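Local coordinates for protein LbaCas13a H328A (C2c2) (PDB 5WLH) that probably acts as a CRISPR RNA-guided, RNA-targeting Cas13a nuclease, which is captured here bound to its precursor crRNA, at residues S285-L290 / D297-M302; R303-L308 / M399-F404; S996-F1001 / R1051-I1056; N1013-S1018 / V1060-I1065. All coordinates share one frame; numbering follows the deposited sequence. Where two conformers were deposited one is given.

Interaction 1: residues S285-L290 / D297-M302; sequences SDYASL and DMLRRM
A Met-aromatic contact between Met298 and Tyr287 belongs to a helix-loop-helix unit and joins helix 268-287, near its C-terminal end, to helix 292-311. The sulfur SD of Met298 lies 5.2 Å from the centre of the Tyr287 ring, reaching it obliquely at 71° from the ring normal. The base of the methionine side chain meets the ring edge instead: Met298 CB is close to the ring plane and 4.0 Å from Tyr287 CD1. A bend at chi3 (78°) turns the terminal methyl back onto the first helix, where Met298 CE packs 3.6 Å from Tyr287 N and 3.7 Å from Asp286 CB.

Further out, the phenol slants across Leu299. Tyr287 CG is anti to the backbone N (chi1 -169°), a rotamer that carries the ring towards the second helix and brings Tyr287 OH to 3.3 Å from Leu299 CG, a snug fit against a branched carbon. Leu299 CD2 packs 3.8 Å from Tyr287 CE1. The hydroxyl finds its polar partner in Glu1231, with which it is hydrogen-bonded, so a mostly apolar contact ends in a satisfied oxygen. Phe283 and Tyr448 also pack around the tyrosine.

Within the second helix, Arg301 NE makes a salt bridge of 2.8 Å to Asp297 OD2, one turn away. Beyond Tyr287 the chain turns through an inverse gamma turn centred on Ala288, and Asn1147 ND2 binds the carbonyls of Ser285 and Ala288. The arrangement is that of two consecutive helices in an all-helical region, sealed by side chains beside their short connecting loop.

Interaction 2: residues R303-L308 / M399-F404; sequences RRLVVL and MLNMFF
Leu305 pushes its CD1 methyl into the angle between Asn401 and Phe404, residues on the same side of the partner helix. This one methyl makes the nearest approaches of the contact: Leu305 CD1 is 3.6 Å from Asn401 OD1 and also 3.6 Å from Phe404 CB. The second branch adds a looser touch, Leu305 CD2 lying 4.0 Å from Asn401 OD1. The leucine side chain runs roughly perpendicular to both neighbours, and it meets the phenylalanine at the root of its side chain more than at the ring, whose nearest atom, Phe404 CD2, is 4.0 Å from Leu305 CD1.

Leu305 points toward the other helix, with CG anti to its carbonyl carbon (chi1 -72°) and CD1 leading. Phe404 starts out towards Leu305, but its ring then swings off to other partners: it packs edge-to-face with Phe283, and Phe404 CE1 also packs against the sulfur of Met302. The amide of Asn401 is held from outside, ND2 donating to the carbonyl of Phe395 while OD1 also takes part in hydrogen bonding beyond the two segments. A buried polar group can therefore lie against a leucine without losing its bonds.

In the next shell, Val386 and Tyr394 pack on Leu305, and Arg303 forms salt bridges with Asp330 and Glu434 besides a cation-pi contact with Trp437. Helix 292-311 is thus wedged among helices 327-335, 357-388, 398-417 and 429-458, while Phe403 stacks on Phe280, a second contact of helix 398-417 with helix 268-287, in a bundle without strands at this point.

Interaction 3: residues S996-F1001 / R1051-I1056; sequences SSYLDF and RFLEKI
The Tyr998 ring turns one face to its own neighbour, with Ser997 CB 4.0 Å above the plane and over the ring centre, and meets Leu1053 and Glu1054 across the contact at a slant. This is a loop-on-helix contact, packed against the long helix 1106-1145. The loop follows helix 988-995; the helix is the short 1050-1056.

Tyr998 CE1 makes the nearest approach of the ring, 3.8 Å from Leu1053 CB and 4.1 Å from Glu1054 CG. The phenol oxygen reaches further along the leucine, Tyr998 OH to Leu1053 CD1 being 3.9 Å. The glutamate chain runs nearly at right angles to the tyrosine, and the ring and carboxylate planes are 51° apart. Glu1054 has CG anti to its carbonyl carbon (chi1 -63°) and is extended beyond it, which carries the carboxylate across, past the tyrosine, to Ser997.

Other parts of the fold finish the packing. Leu1108 and Phe1105 touch Tyr998, and Ser1112 touches Leu1053, so helix 1106-1145 backs both partners. The loop itself is held by the backbone bonds of Tyr998 and Asp1000 to Val1060.

The polar ends look past one another. Ser997 OG bonds to the carbonyl of Tyr994, and Glu1054 OE2 forms a salt bridge with Arg1050 NE, which probably steadies its negative charge. The approach of the carboxylate to Ser997 CB is unusually short and doubtful as an interaction; beside it, Glu1054 OE2 lies 3.5 Å from Ser997 OG, at too poor an angle for a hydrogen bond.

Interaction 4: residues N1013-S1018 / V1060-I1065; sequences NRFCNS and VSRSDI
Arg1062 and Ser1018 join the first turn of one helix to the end of another, and the Phe1015 ring packs beside them. The segments are the last turn of helix 1008-1017 with the residue after it, and a capped helix start, where Ser1061 is the N-cap and Asp1064 OD2 accepts its backbone N-H at 3.1 Å, as in one half of a capping box.

Conformation decides who meets whom. Phe1015 has CG anti to the backbone N (chi1 -176°), which carries the ring out from its helix until its far edge meets the isoleucine: Ile1065 CD1 lies near the ring plane, 3.5 Å from Phe1015 CE2, the two side chains arriving from opposite directions. Arg1062 leaves its helix extended and then kinks at chi3 (-77°), so that the guanidinium slides past the ring near CD1 and CE1, in the reverse sense. Arg1062 NH2 is 3.7 Å from Phe1015 CD1, an oblique approach with the two planes well away from parallel.

That same nitrogen donates to Ser1018 OG at 2.7 Å, nearly straight at 171° and close to the guanidinium plane. Further along, Glu1002 takes Arg1062 NE in a salt bridge and the carbonyl of Asp1019 weakly accepts from NH1, so the rotation of the group is well fixed. Phe1001 and Val1026 also pack on Phe1015.

The serine hydroxyl sits between its own backbone N and carbonyl carbon, folded back over the helix end. There it both receives and gives: while Arg1062 donates to it, Ser1018 OG donates a hydrogen bond to Phe1015 O, 2.8 Å away.

How the interactions relate
The four contacts form two pairs on separate parts of the chain. Interactions 1 and 2 share helix 292-311, with centres about 13 Å apart, and meet where Met302 packs on Phe404; interaction 2 is wholly buried, interaction 1 partly so. Interactions 3 and 4 interleave along the sequence, and their centres are about 15 Å apart. The loop of interaction 3 probably hydrogen-bonds to the residue before the cap of interaction 4, Tyr998 O to Val1060 N. Chemistry follows place: the first pair is mainly methyls, sulfur and rings; the second, partly buried, also packs rings on aliphatic groups but adds charged side chains beside serines, and interaction 4 alone has a hydrogen bond between its segments.

Interaction 1: residues S285-L290 / D297-M302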
# COMPACT_ATOMS: atom_id res chain seq x y z
N SER A 285 30.63 4.88 -5.90
CA SER A 285 31.50 4.16 -6.82
C SER A 285 32.64 3.46 -6.08
O SER A 285 32.88 2.26 -6.29
CB SER A 285 32.05 5.15 -7.86
OG SER A 285 32.88 4.49 -8.81
N ASP A 286 33.34 4.18 -5.21
CA ASP A 286 34.47 3.62 -4.48
C ASP A 286 34.06 2.53 -3.51
O ASP A 286 34.81 1.57 -3.29
CB ASP A 286 35.20 4.72 -3.72
CG ASP A 286 35.92 5.67 -4.64
OD1 ASP A 286 36.18 5.27 -5.80
OD2 ASP A 286 36.22 6.80 -4.21
N TYR A 287 32.87 2.68 -2.91
CA TYR A 287 32.45 1.72 -1.90
C TYR A 287 32.13 0.37 -2.51
O TYR A 287 32.18 -0.64 -1.81
CB TYR A 287 31.23 2.28 -1.14
CG TYR A 287 30.89 1.48 0.10
CD1 TYR A 287 31.57 1.70 1.30
CD2 TYR A 287 29.92 0.48 0.06
CE1 TYR A 287 31.28 0.96 2.44
CE2 TYR A 287 29.64 -0.26 1.19
CZ TYR A 287 30.32 -0.01 2.38
OH TYR A 287 30.06 -0.75 3.50
N ALA A 288 31.79 0.33 -3.80
CA ALA A 288 31.44 -0.92 -4.46
C ALA A 288 32.74 -1.65 -4.82
O ALA A 288 33.17 -1.70 -5.97
CB ALA A 288 30.59 -0.65 -5.69
N SER A 289 33.37 -2.20 -3.78
CA SER A 289 34.63 -2.91 -3.90
C SER A 289 34.47 -4.30 -3.30
O SER A 289 34.03 -4.44 -2.15
CB SER A 289 35.76 -2.16 -3.18
OG SER A 289 36.83 -3.04 -2.85
N LEU A 290 34.83 -5.34 -4.07
CA LEU A 290 34.75 -6.69 -3.53
C LEU A 290 35.71 -6.91 -2.37
O LEU A 290 35.48 -7.81 -1.55
CB LEU A 290 35.02 -7.71 -4.64
CG LEU A 290 34.14 -7.45 -5.87
CD1 LEU A 290 34.53 -8.38 -7.00
CD2 LEU A 290 32.68 -7.62 -5.51
N ASP A 297 37.13 0.27 5.76
CA ASP A 297 37.83 1.53 6.04
C ASP A 297 36.94 2.73 5.74
O ASP A 297 36.94 3.72 6.47
CB ASP A 297 39.12 1.61 5.24
CG ASP A 297 39.79 2.94 5.39
OD1 ASP A 297 40.42 3.16 6.45
OD2 ASP A 297 39.68 3.77 4.46
N MET A 298 36.14 2.65 4.67
CA MET A 298 35.26 3.76 4.32
C MET A 298 34.13 3.90 5.34
O MET A 298 33.77 5.02 5.71
CB MET A 298 34.70 3.56 2.92
CG MET A 298 35.77 3.75 1.84
SD MET A 298 35.09 3.26 0.24
CE MET A 298 34.09 4.69 -0.15
N LEU A 299 33.55 2.79 5.79
CA LEU A 299 32.53 2.88 6.83
C LEU A 299 33.10 3.43 8.13
O LEU A 299 32.41 4.13 8.87
CB LEU A 299 31.89 1.53 7.11
CG LEU A 299 30.75 1.08 6.21
CD1 LEU A 299 29.88 0.07 6.98
CD2 LEU A 299 29.94 2.29 5.74
N ARG A 300 34.36 3.12 8.42
CA ARG A 300 34.97 3.66 9.63
C ARG A 300 35.11 5.17 9.55
O ARG A 300 34.90 5.86 10.56
CB ARG A 300 36.33 3.01 9.85
CG ARG A 300 37.03 3.48 11.12
CD ARG A 300 38.20 2.54 11.44
NE ARG A 300 37.75 1.16 11.61
CZ ARG A 300 37.97 0.19 10.72
NH1 ARG A 300 38.64 0.44 9.61
NH2 ARG A 300 37.53 -1.03 10.96
N ARG A 301 35.49 5.71 8.39
CA ARG A 301 35.57 7.16 8.26
C ARG A 301 34.21 7.80 8.42
O ARG A 301 34.08 8.86 9.04
CB ARG A 301 36.17 7.53 6.91
CG ARG A 301 37.67 7.14 6.81
CD ARG A 301 38.18 7.25 5.40
NE ARG A 301 39.42 6.48 5.27
CZ ARG A 301 40.60 6.93 5.67
NH1 ARG A 301 40.70 8.13 6.21
NH2 ARG A 301 41.69 6.18 5.53
N MET A 302 33.17 7.17 7.86
CA MET A 302 31.82 7.70 8.06
C MET A 302 31.41 7.59 9.52
O MET A 302 30.77 8.51 10.06
CB MET A 302 30.84 6.94 7.16
CG MET A 302 29.48 7.58 7.09
SD MET A 302 28.38 6.67 5.97
CE MET A 302 27.96 5.28 7.00

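Interaction 2: residues R303-L308 / M399-F404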
# COMPACT_ATOMS: atom_id res chain seq x y z
N ARG A 303 31.79 6.50 10.19
CA ARG A 303 31.50 6.37 11.61
C ARG A 303 32.17 7.47 12.42
O ARG A 303 31.58 8.01 13.36
CB ARG A 303 31.93 4.99 12.11
CG ARG A 303 31.67 4.73 13.57
CD ARG A 303 30.17 4.71 13.87
NE ARG A 303 29.92 4.84 15.30
CZ ARG A 303 28.71 4.86 15.85
NH1 ARG A 303 27.62 4.75 15.08
NH2 ARG A 303 28.59 5.01 17.17
N ARG A 304 33.42 7.80 12.08
CA ARG A 304 34.12 8.87 12.79
C ARG A 304 33.39 10.20 12.63
O ARG A 304 33.36 11.02 13.56
CB ARG A 304 35.56 8.99 12.30
CG ARG A 304 36.44 7.87 12.82
CD ARG A 304 37.91 8.24 12.68
NE ARG A 304 38.77 7.07 12.87
CZ ARG A 304 39.24 6.34 11.87
NH1 ARG A 304 38.92 6.65 10.62
NH2 ARG A 304 40.02 5.30 12.12
N LEU A 305 32.81 10.45 11.46
CA LEU A 305 32.04 11.68 11.29
C LEU A 305 30.85 11.71 12.25
O LEU A 305 30.54 12.76 12.82
CB LEU A 305 31.56 11.83 9.86
CG LEU A 305 32.66 12.17 8.85
CD1 LEU A 305 32.09 12.17 7.44
CD2 LEU A 305 33.26 13.52 9.15
N VAL A 306 30.17 10.58 12.41
CA VAL A 306 29.04 10.53 13.34
C VAL A 306 29.54 10.75 14.77
O VAL A 306 28.94 11.50 15.55
CB VAL A 306 28.30 9.19 13.23
CG1 VAL A 306 27.21 9.08 14.30
CG2 VAL A 306 27.72 9.02 11.83
N VAL A 307 30.63 10.08 15.13
CA VAL A 307 31.16 10.26 16.48
C VAL A 307 31.55 11.72 16.70
O VAL A 307 31.23 12.32 17.74
CB VAL A 307 32.35 9.31 16.72
CG1 VAL A 307 33.08 9.69 18.03
CG2 VAL A 307 31.86 7.85 16.76
N LEU A 308 32.24 12.32 15.73
CA LEU A 308 32.61 13.73 15.82
C LEU A 308 31.39 14.62 16.02
O LEU A 308 31.39 15.53 16.86
CB LEU A 308 33.37 14.17 14.58
CG LEU A 308 33.47 15.68 14.40
CD1 LEU A 308 34.42 16.27 15.45
CD2 LEU A 308 33.92 16.06 12.99
N MET A 399 34.48 17.70 0.43
CA MET A 399 33.07 17.82 0.06
C MET A 399 32.28 16.58 0.47
O MET A 399 31.07 16.67 0.69
CB MET A 399 32.93 18.09 -1.43
CG MET A 399 33.38 19.51 -1.83
SD MET A 399 32.90 20.80 -0.66
CE MET A 399 31.56 21.61 -1.55
N LEU A 400 32.95 15.43 0.57
CA LEU A 400 32.27 14.22 1.04
C LEU A 400 32.02 14.29 2.55
O LEU A 400 30.95 13.88 3.02
CB LEU A 400 33.08 12.98 0.68
CG LEU A 400 32.44 11.65 1.12
CD1 LEU A 400 31.05 11.51 0.51
CD2 LEU A 400 33.32 10.47 0.74
N ASN A 401 32.98 14.79 3.32
CA ASN A 401 32.73 15.00 4.74
C ASN A 401 31.58 15.97 4.96
O ASN A 401 30.74 15.76 5.84
CB ASN A 401 34.00 15.52 5.42
CG ASN A 401 35.14 14.53 5.37
OD1 ASN A 401 34.95 13.32 5.55
ND2 ASN A 401 36.35 15.03 5.12
N MET A 402 31.52 17.03 4.15
CA MET A 402 30.43 17.99 4.27
C MET A 402 29.11 17.37 3.84
O MET A 402 28.07 17.65 4.44
CB MET A 402 30.73 19.24 3.44
CG MET A 402 31.81 20.15 4.03
SD MET A 402 31.40 20.71 5.70
CE MET A 402 29.91 21.61 5.38
N PHE A 403 29.12 16.54 2.78
CA PHE A 403 27.89 15.86 2.41
C PHE A 403 27.34 15.07 3.59
O PHE A 403 26.15 15.12 3.90
CB PHE A 403 28.11 14.93 1.21
CG PHE A 403 26.85 14.25 0.76
CD1 PHE A 403 25.96 14.92 -0.07
CD2 PHE A 403 26.52 12.97 1.20
CE1 PHE A 403 24.78 14.31 -0.47
CE2 PHE A 403 25.34 12.36 0.81
CZ PHE A 403 24.47 13.03 -0.04
N PHE A 404 28.21 14.33 4.25
CA PHE A 404 27.78 13.50 5.37
C PHE A 404 27.36 14.37 6.55
O PHE A 404 26.35 14.08 7.20
CB PHE A 404 28.90 12.53 5.75
CG PHE A 404 28.93 11.29 4.89
CD1 PHE A 404 27.77 10.55 4.68
CD2 PHE A 404 30.10 10.88 4.27
CE1 PHE A 404 27.79 9.41 3.87
CE2 PHE A 404 30.13 9.73 3.48
CZ PHE A 404 28.97 9.01 3.27

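Interaction 3: residues S996-F1001 / R1051-I1056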
# COMPACT_ATOMS: atom_id res chain seq x y z
N SER A 996 -18.89 -29.87 13.26
CA SER A 996 -18.69 -29.80 14.71
C SER A 996 -17.45 -29.01 15.10
O SER A 996 -17.31 -28.67 16.27
CB SER A 996 -18.61 -31.22 15.29
OG SER A 996 -17.43 -31.90 14.88
N SER A 997 -16.55 -28.72 14.16
CA SER A 997 -15.43 -27.83 14.48
C SER A 997 -15.91 -26.42 14.75
O SER A 997 -15.25 -25.67 15.49
CB SER A 997 -14.41 -27.82 13.34
OG SER A 997 -14.30 -29.09 12.72
N TYR A 998 -17.04 -26.02 14.17
CA TYR A 998 -17.52 -24.65 14.26
C TYR A 998 -18.88 -24.51 14.91
O TYR A 998 -19.30 -23.39 15.21
CB TYR A 998 -17.58 -24.03 12.85
CG TYR A 998 -16.26 -24.15 12.13
CD1 TYR A 998 -15.11 -23.56 12.64
CD2 TYR A 998 -16.14 -24.88 10.95
CE1 TYR A 998 -13.90 -23.67 12.00
CE2 TYR A 998 -14.93 -25.00 10.29
CZ TYR A 998 -13.81 -24.39 10.83
OH TYR A 998 -12.58 -24.49 10.19
N LEU A 999 -19.57 -25.62 15.16
CA LEU A 999 -20.90 -25.62 15.74
C LEU A 999 -20.96 -26.67 16.84
O LEU A 999 -20.63 -27.83 16.61
CB LEU A 999 -21.97 -25.90 14.68
CG LEU A 999 -23.39 -26.16 15.18
CD1 LEU A 999 -23.99 -24.88 15.77
CD2 LEU A 999 -24.23 -26.67 14.04
N ASP A 1000 -21.38 -26.25 18.03
CA ASP A 1000 -21.63 -27.18 19.13
C ASP A 1000 -23.09 -27.63 19.04
O ASP A 1000 -23.98 -27.08 19.69
CB ASP A 1000 -21.32 -26.51 20.46
CG ASP A 1000 -21.43 -27.47 21.63
OD1 ASP A 1000 -21.81 -28.64 21.43
OD2 ASP A 1000 -21.12 -27.04 22.76
N PHE A 1001 -23.33 -28.63 18.19
CA PHE A 1001 -24.66 -29.22 18.09
C PHE A 1001 -24.86 -30.35 19.10
O PHE A 1001 -25.61 -31.30 18.83
CB PHE A 1001 -24.95 -29.70 16.66
CG PHE A 1001 -23.90 -30.60 16.08
CD1 PHE A 1001 -23.87 -31.95 16.40
CD2 PHE A 1001 -22.99 -30.11 15.16
CE1 PHE A 1001 -22.92 -32.78 15.85
CE2 PHE A 1001 -22.04 -30.95 14.60
CZ PHE A 1001 -22.01 -32.28 14.94
N ARG A 1051 -7.51 -25.17 11.78
CA ARG A 1051 -7.01 -25.10 13.15
C ARG A 1051 -6.91 -23.65 13.60
O ARG A 1051 -7.20 -23.33 14.76
CB ARG A 1051 -5.65 -25.79 13.24
CG ARG A 1051 -5.71 -27.29 12.92
CD ARG A 1051 -4.70 -28.08 13.72
NE ARG A 1051 -3.31 -27.76 13.38
CZ ARG A 1051 -2.41 -27.35 14.26
NH1 ARG A 1051 -2.74 -27.20 15.53
NH2 ARG A 1051 -1.16 -27.08 13.88
N PHE A 1052 -6.55 -22.75 12.69
CA PHE A 1052 -6.52 -21.33 13.03
C PHE A 1052 -7.90 -20.83 13.44
O PHE A 1052 -8.06 -20.20 14.50
CB PHE A 1052 -5.97 -20.54 11.84
CG PHE A 1052 -6.26 -19.07 11.89
CD1 PHE A 1052 -5.52 -18.24 12.72
CD2 PHE A 1052 -7.26 -18.52 11.11
CE1 PHE A 1052 -5.78 -16.88 12.76
CE2 PHE A 1052 -7.53 -17.16 11.16
CZ PHE A 1052 -6.78 -16.34 11.99
N LEU A 1053 -8.91 -21.09 12.60
CA LEU A 1053 -10.26 -20.62 12.91
C LEU A 1053 -10.76 -21.20 14.23
O LEU A 1053 -11.36 -20.48 15.03
CB LEU A 1053 -11.21 -20.97 11.77
CG LEU A 1053 -11.00 -20.12 10.51
CD1 LEU A 1053 -11.70 -20.76 9.34
CD2 LEU A 1053 -11.51 -18.70 10.74
N GLU A 1054 -10.50 -22.49 14.48
CA GLU A 1054 -10.88 -23.08 15.76
C GLU A 1054 -10.16 -22.42 16.93
O GLU A 1054 -10.71 -22.33 18.03
CB GLU A 1054 -10.57 -24.58 15.77
CG GLU A 1054 -11.34 -25.39 14.76
CD GLU A 1054 -10.75 -26.78 14.58
OE1 GLU A 1054 -9.54 -26.95 14.82
OE2 GLU A 1054 -11.50 -27.71 14.21
N LYS A 1055 -8.93 -21.95 16.72
CA LYS A 1055 -8.17 -21.35 17.81
C LYS A 1055 -8.58 -19.92 18.11
O LYS A 1055 -8.31 -19.44 19.22
CB LYS A 1055 -6.67 -21.41 17.50
CG LYS A 1055 -6.04 -22.79 17.75
CD LYS A 1055 -4.71 -22.95 17.03
CE LYS A 1055 -4.28 -24.41 17.00
NZ LYS A 1055 -4.13 -24.97 18.38
N ILE A 1056 -9.21 -19.22 17.18
CA ILE A 1056 -9.47 -17.80 17.39
C ILE A 1056 -10.94 -17.49 17.59
O ILE A 1056 -11.28 -16.34 17.88
CB ILE A 1056 -8.89 -16.94 16.25
CG1 ILE A 1056 -9.56 -17.29 14.93
CG2 ILE A 1056 -7.36 -17.10 16.19
CD1 ILE A 1056 -10.02 -16.08 14.14

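Interaction 4: residues N1013-S1018 / V1060-I1065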
# COMPACT_ATOMS: atom_id res chain seq x y z
N ASN A 1013 -28.67 -34.01 13.50
CA ASN A 1013 -30.09 -34.08 13.16
C ASN A 1013 -30.96 -33.90 14.40
O ASN A 1013 -31.99 -33.22 14.35
CB ASN A 1013 -30.40 -35.40 12.46
CG ASN A 1013 -31.86 -35.51 12.03
OD1 ASN A 1013 -32.34 -34.74 11.20
ND2 ASN A 1013 -32.57 -36.47 12.61
N ARG A 1014 -30.55 -34.50 15.52
CA ARG A 1014 -31.25 -34.29 16.78
C ARG A 1014 -31.25 -32.82 17.17
O ARG A 1014 -32.26 -32.28 17.64
CB ARG A 1014 -30.61 -35.13 17.89
CG ARG A 1014 -31.52 -36.16 18.53
CD ARG A 1014 -30.78 -36.96 19.60
NE ARG A 1014 -29.72 -37.80 19.04
CZ ARG A 1014 -28.42 -37.64 19.31
NH1 ARG A 1014 -28.02 -36.68 20.13
NH2 ARG A 1014 -27.53 -38.45 18.75
N PHE A 1015 -30.11 -32.16 16.99
CA PHE A 1015 -29.97 -30.76 17.40
C PHE A 1015 -30.86 -29.84 16.57
O PHE A 1015 -31.46 -28.91 17.11
CB PHE A 1015 -28.50 -30.36 17.28
CG PHE A 1015 -28.20 -28.98 17.76
CD1 PHE A 1015 -28.03 -28.72 19.11
CD2 PHE A 1015 -28.05 -27.93 16.86
CE1 PHE A 1015 -27.74 -27.45 19.56
CE2 PHE A 1015 -27.75 -26.66 17.30
CZ PHE A 1015 -27.60 -26.42 18.65
N CYS A 1016 -30.96 -30.09 15.26
CA CYS A 1016 -31.79 -29.23 14.42
C CYS A 1016 -33.28 -29.50 14.63
O CYS A 1016 -34.10 -28.62 14.40
CB CYS A 1016 -31.43 -29.42 12.95
SG CYS A 1016 -29.70 -29.07 12.57
N ASN A 1017 -33.63 -30.71 15.05
CA ASN A 1017 -35.02 -31.06 15.33
C ASN A 1017 -35.42 -30.75 16.76
O ASN A 1017 -36.59 -30.93 17.12
CB ASN A 1017 -35.27 -32.53 15.01
CG ASN A 1017 -35.43 -32.78 13.53
OD1 ASN A 1017 -36.43 -32.40 12.93
ND2 ASN A 1017 -34.43 -33.42 12.93
N SER A 1018 -34.49 -30.28 17.58
CA SER A 1018 -34.79 -29.87 18.94
C SER A 1018 -35.39 -28.47 18.96
O SER A 1018 -35.16 -27.66 18.06
CB SER A 1018 -33.53 -29.92 19.80
OG SER A 1018 -32.76 -28.75 19.58
N VAL A 1060 -20.32 -21.87 17.48
CA VAL A 1060 -21.71 -21.46 17.64
C VAL A 1060 -22.38 -22.37 18.66
O VAL A 1060 -22.17 -23.59 18.66
CB VAL A 1060 -22.43 -21.49 16.29
CG1 VAL A 1060 -23.88 -21.00 16.44
CG2 VAL A 1060 -21.68 -20.64 15.26
N SER A 1061 -23.17 -21.77 19.53
CA SER A 1061 -23.80 -22.46 20.65
C SER A 1061 -25.31 -22.43 20.51
O SER A 1061 -25.88 -21.67 19.72
CB SER A 1061 -23.40 -21.82 21.97
OG SER A 1061 -23.94 -20.51 22.04
N ARG A 1062 -25.97 -23.26 21.32
CA ARG A 1062 -27.42 -23.18 21.42
C ARG A 1062 -27.87 -21.77 21.80
O ARG A 1062 -28.78 -21.21 21.17
CB ARG A 1062 -27.93 -24.20 22.45
CG ARG A 1062 -29.44 -24.18 22.65
CD ARG A 1062 -29.90 -25.32 23.55
NE ARG A 1062 -29.95 -26.60 22.84
CZ ARG A 1062 -30.93 -26.97 22.02
NH1 ARG A 1062 -31.95 -26.15 21.78
NH2 ARG A 1062 -30.89 -28.16 21.43
N SER A 1063 -27.22 -21.17 22.80
CA SER A 1063 -27.65 -19.85 23.25
C SER A 1063 -27.49 -18.80 22.17
O SER A 1063 -28.25 -17.82 22.13
CB SER A 1063 -26.89 -19.45 24.52
OG SER A 1063 -25.51 -19.28 24.28
N ASP A 1064 -26.50 -18.97 21.29
CA ASP A 1064 -26.40 -18.12 20.10
C ASP A 1064 -27.64 -18.26 19.23
O ASP A 1064 -28.23 -17.26 18.78
CB ASP A 1064 -25.16 -18.48 19.28
CG ASP A 1064 -23.86 -18.07 19.96
OD1 ASP A 1064 -23.87 -17.08 20.72
OD2 ASP A 1064 -22.84 -18.74 19.71
N ILE A 1065 -28.04 -19.50 18.96
CA ILE A 1065 -29.20 -19.76 18.11
C ILE A 1065 -30.47 -19.28 18.79
O ILE A 1065 -31.37 -18.74 18.15
CB ILE A 1065 -29.26 -21.26 17.77
CG1 ILE A 1065 -28.00 -21.68 16.99
CG2 ILE A 1065 -30.51 -21.58 16.98
CD1 ILE A 1065 -27.71 -23.14 17.07